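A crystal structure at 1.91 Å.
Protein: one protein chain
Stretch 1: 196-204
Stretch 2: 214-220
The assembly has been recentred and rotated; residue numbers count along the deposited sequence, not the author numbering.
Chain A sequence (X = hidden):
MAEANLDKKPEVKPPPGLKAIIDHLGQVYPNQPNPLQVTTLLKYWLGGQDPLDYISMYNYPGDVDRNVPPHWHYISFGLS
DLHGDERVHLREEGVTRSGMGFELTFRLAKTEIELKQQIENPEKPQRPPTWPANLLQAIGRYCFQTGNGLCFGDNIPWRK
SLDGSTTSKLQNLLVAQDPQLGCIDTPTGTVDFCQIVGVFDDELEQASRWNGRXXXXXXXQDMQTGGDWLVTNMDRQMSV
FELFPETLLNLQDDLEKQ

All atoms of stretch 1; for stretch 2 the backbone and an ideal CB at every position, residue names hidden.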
# COMPACT_ATOMS: atom_id res chain seq x y z
N ILE A 196 -2.24 1.90 3.85
CA ILE A 196 -1.28 1.65 4.91
C ILE A 196 -0.42 2.91 5.06
O ILE A 196 -0.04 3.55 4.06
CB ILE A 196 -0.51 0.35 4.56
CG1 ILE A 196 -1.20 -0.86 5.20
CG2 ILE A 196 0.88 0.30 5.14
CD1 ILE A 196 -2.68 -0.82 5.25
N VAL A 197 -0.14 3.31 6.31
CA VAL A 197 0.69 4.52 6.61
C VAL A 197 1.79 4.13 7.58
O VAL A 197 1.49 3.66 8.67
CB VAL A 197 -0.17 5.66 7.22
CG1 VAL A 197 0.66 6.93 7.51
CG2 VAL A 197 -1.33 6.00 6.32
N GLY A 198 3.05 4.35 7.21
CA GLY A 198 4.16 4.02 8.11
C GLY A 198 4.22 5.05 9.22
O GLY A 198 4.03 6.24 8.98
N VAL A 199 4.46 4.59 10.45
CA VAL A 199 4.49 5.45 11.63
C VAL A 199 5.65 5.11 12.60
O VAL A 199 6.21 3.98 12.58
CB VAL A 199 3.14 5.45 12.42
CG1 VAL A 199 2.01 6.04 11.58
CG2 VAL A 199 2.77 4.05 12.92
N PHE A 200 5.95 6.07 13.46
CA PHE A 200 6.97 5.94 14.52
C PHE A 200 6.40 5.08 15.63
O PHE A 200 5.15 4.84 15.72
CB PHE A 200 7.31 7.33 15.11
CG PHE A 200 8.32 8.11 14.31
CD1 PHE A 200 9.53 8.49 14.89
CD2 PHE A 200 8.05 8.51 12.99
CE1 PHE A 200 10.46 9.23 14.16
CE2 PHE A 200 8.98 9.24 12.25
CZ PHE A 200 10.20 9.59 12.84
N ASP A 201 7.30 4.61 16.48
CA ASP A 201 6.93 3.84 17.65
C ASP A 201 5.94 4.60 18.52
O ASP A 201 4.98 4.00 18.98
CB ASP A 201 8.15 3.49 18.52
CG ASP A 201 9.01 2.37 17.91
OD1 ASP A 201 8.81 1.96 16.76
OD2 ASP A 201 9.93 1.90 18.62
N ASP A 202 6.19 5.90 18.78
CA ASP A 202 5.29 6.65 19.67
C ASP A 202 3.92 6.88 19.02
O ASP A 202 2.89 6.84 19.71
CB ASP A 202 5.91 7.96 20.22
CG ASP A 202 6.31 8.96 19.12
OD1 ASP A 202 6.36 8.60 17.93
OD2 ASP A 202 6.61 10.13 19.46
N GLU A 203 3.91 7.07 17.70
CA GLU A 203 2.65 7.20 16.95
C GLU A 203 1.82 5.91 17.07
O GLU A 203 0.58 5.95 17.29
CB GLU A 203 2.94 7.57 15.48
CG GLU A 203 3.35 9.04 15.32
CD GLU A 203 4.16 9.37 14.06
OE1 GLU A 203 4.59 10.55 13.96
OE2 GLU A 203 4.38 8.50 13.19
N LEU A 204 2.50 4.78 16.92
CA LEU A 204 1.84 3.48 17.08
C LEU A 204 1.32 3.34 18.50
O LEU A 204 0.17 2.97 18.72
CB LEU A 204 2.80 2.32 16.76
CG LEU A 204 2.18 1.00 17.23
CD1 LEU A 204 1.09 0.59 16.26
CD2 LEU A 204 3.22 -0.10 17.45
N UNK A 214 -7.50 9.53 15.45
CA UNK A 214 -6.98 10.78 16.04
C UNK A 214 -5.49 10.99 15.73
O UNK A 214 -5.06 12.12 15.44
CB UNK A 214 -7.19 10.77 17.56
N UNK A 215 -4.70 9.93 15.76
CA UNK A 215 -3.28 10.03 15.33
C UNK A 215 -3.16 10.32 13.81
O UNK A 215 -2.33 11.16 13.40
CB UNK A 215 -2.54 8.73 15.67
N UNK A 216 -3.96 9.65 12.98
CA UNK A 216 -3.95 9.93 11.53
C UNK A 216 -4.32 11.39 11.26
O UNK A 216 -3.72 12.04 10.38
CB UNK A 216 -4.92 9.00 10.80
N UNK A 217 -5.28 11.91 12.03
CA UNK A 217 -5.71 13.28 11.88
C UNK A 217 -4.58 14.25 12.19
O UNK A 217 -4.44 15.27 11.48
CB UNK A 217 -6.91 13.56 12.78
N UNK A 218 -3.78 13.92 13.21
CA UNK A 218 -2.58 14.71 13.55
C UNK A 218 -1.59 14.73 12.39
O UNK A 218 -1.09 15.79 12.01
CB UNK A 218 -1.90 14.15 14.80
N UNK A 219 -1.31 13.54 11.84
CA UNK A 219 -0.37 13.37 10.71
C UNK A 219 -0.75 14.16 9.46
O UNK A 219 0.12 14.67 8.74
CB UNK A 219 -0.27 11.89 10.34
N UNK A 220 -2.05 14.28 9.21
CA UNK A 220 -2.57 14.95 8.02
C UNK A 220 -2.36 16.45 8.01
O UNK A 220 -2.52 17.08 6.95
CB UNK A 220 -4.07 14.66 7.88

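Stretch 1 presents the helix that runs through stretch 2 with an uneven surface. Its strand, 196-199, runs at 79° to the helix axis and turns Val197 and Val199 toward it, while Gly198 between them has no side chain to offer. Beyond the strand, Glu203 also points toward the helix, but its carboxylate is already engaged: OE2 accepts a hydrogen bond from the backbone N of Phe200 (2.9 Å), which sits at the N-cap position right before a helix. What remains for stretch 2 is chiefly a set of methyl groups and the flank of an acidic chain.

Position 214 has helical backbone angles and nothing of stretch 1 within 5.5 Å of its ideal CB. Stretch 1 therefore sets no preference, and almost any residue compatible with a helix would do. The deposited residue is Gly214, whose carbonyl O accepts the helical hydrogen bond from the N of position 218 (3.1 Å).

Position 215 is different. Its CA-to-CB bond points toward stretch 1, and the ideal CB lies 4.5 Å from the O of Glu203. The space is modest, so a small or medium apolar side chain, such as alanine, valine or isoleucine, would suit; a donor such as threonine is conceivable beside that carbonyl. The residue is Val215, in the t rotamer. Its CG1 packs 4.0 Å from the O of Glu203 and 4.2 Å from the CB of Glu203, so the contact is van der Waals packing against backbone and the base of the acidic chain.

At 216 the CA-to-CB bond points sideways, and no atom of stretch 1 lies within 5.5 Å of the ideal CB. A short side chain would stop well away from Val197, whereas leucine or methionine could reach back toward its methyl groups. Leu216 does so: with chi1 m and chi2 t, its CD2 comes to 4.3 Å from CG2 of Val197, a loose apolar contact.

Positions 217 and 218 are both out of reach of stretch 1, which leaves polar and aromatic choices equally open. They hold Asn217 and Phe218, neither of which contacts stretch 1.

Position 219 points toward stretch 1, but from a distance: no atom there lies within 5.5 Å of the ideal CB. Ahead are the methyls of Val197 and Val199, with the Glu203 carboxylate alongside. A long apolar chain, leucine or methionine, could fill the gap; a lysine might instead seek the charge. The residue is Leu219, m at chi1 and t at chi2. CD1 lies 3.9 Å from CG1 of Val199 and 4.4 Å from CG1 of Val197, while CD2 approaches OE1 of Glu203 at 3.6 Å. The branched end thus serves both the valine pair and the acidic chain.

Position 220 is again out of reach, so a long polar residue is as suitable as any. Arg220 occupies it; its backbone N donates to the O of Leu216 (3.0 Å), and its NH1 donates a weak hydrogen bond to OD1 of Asn217 (2.8 Å).

Stretch 2, residues 214-220: GVLNFLR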
# COMPACT_ATOMS: atom_id res chain seq x y z
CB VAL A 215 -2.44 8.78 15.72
CG1 VAL A 215 -1.02 8.91 15.22
CG2 VAL A 215 -2.45 8.58 17.24
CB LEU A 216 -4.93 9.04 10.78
CG LEU A 216 -4.52 7.56 10.73
CD1 LEU A 216 -5.64 6.68 10.21
CD2 LEU A 216 -3.22 7.35 9.95
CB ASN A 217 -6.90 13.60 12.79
CG ASN A 217 -8.23 13.18 12.18
OD1 ASN A 217 -8.35 13.03 10.96
ND2 ASN A 217 -9.24 13.00 13.04
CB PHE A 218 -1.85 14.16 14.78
CG PHE A 218 -2.57 14.37 16.09
CD1 PHE A 218 -3.50 15.40 16.26
CD2 PHE A 218 -2.28 13.52 17.18
CE1 PHE A 218 -4.14 15.59 17.49
CE2 PHE A 218 -2.91 13.71 18.41
CZ PHE A 218 -3.85 14.73 18.56
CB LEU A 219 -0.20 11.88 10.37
CG LEU A 219 0.41 10.98 11.45
CD1 LEU A 219 0.24 9.50 11.08
CD2 LEU A 219 1.89 11.29 11.66
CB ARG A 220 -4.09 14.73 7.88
CG ARG A 220 -4.53 13.41 7.32
CD ARG A 220 -6.07 13.35 7.27
NE ARG A 220 -6.55 12.02 6.86
CZ ARG A 220 -7.19 11.14 7.63
NH1 ARG A 220 -7.46 11.39 8.91
NH2 ARG A 220 -7.57 9.96 7.14
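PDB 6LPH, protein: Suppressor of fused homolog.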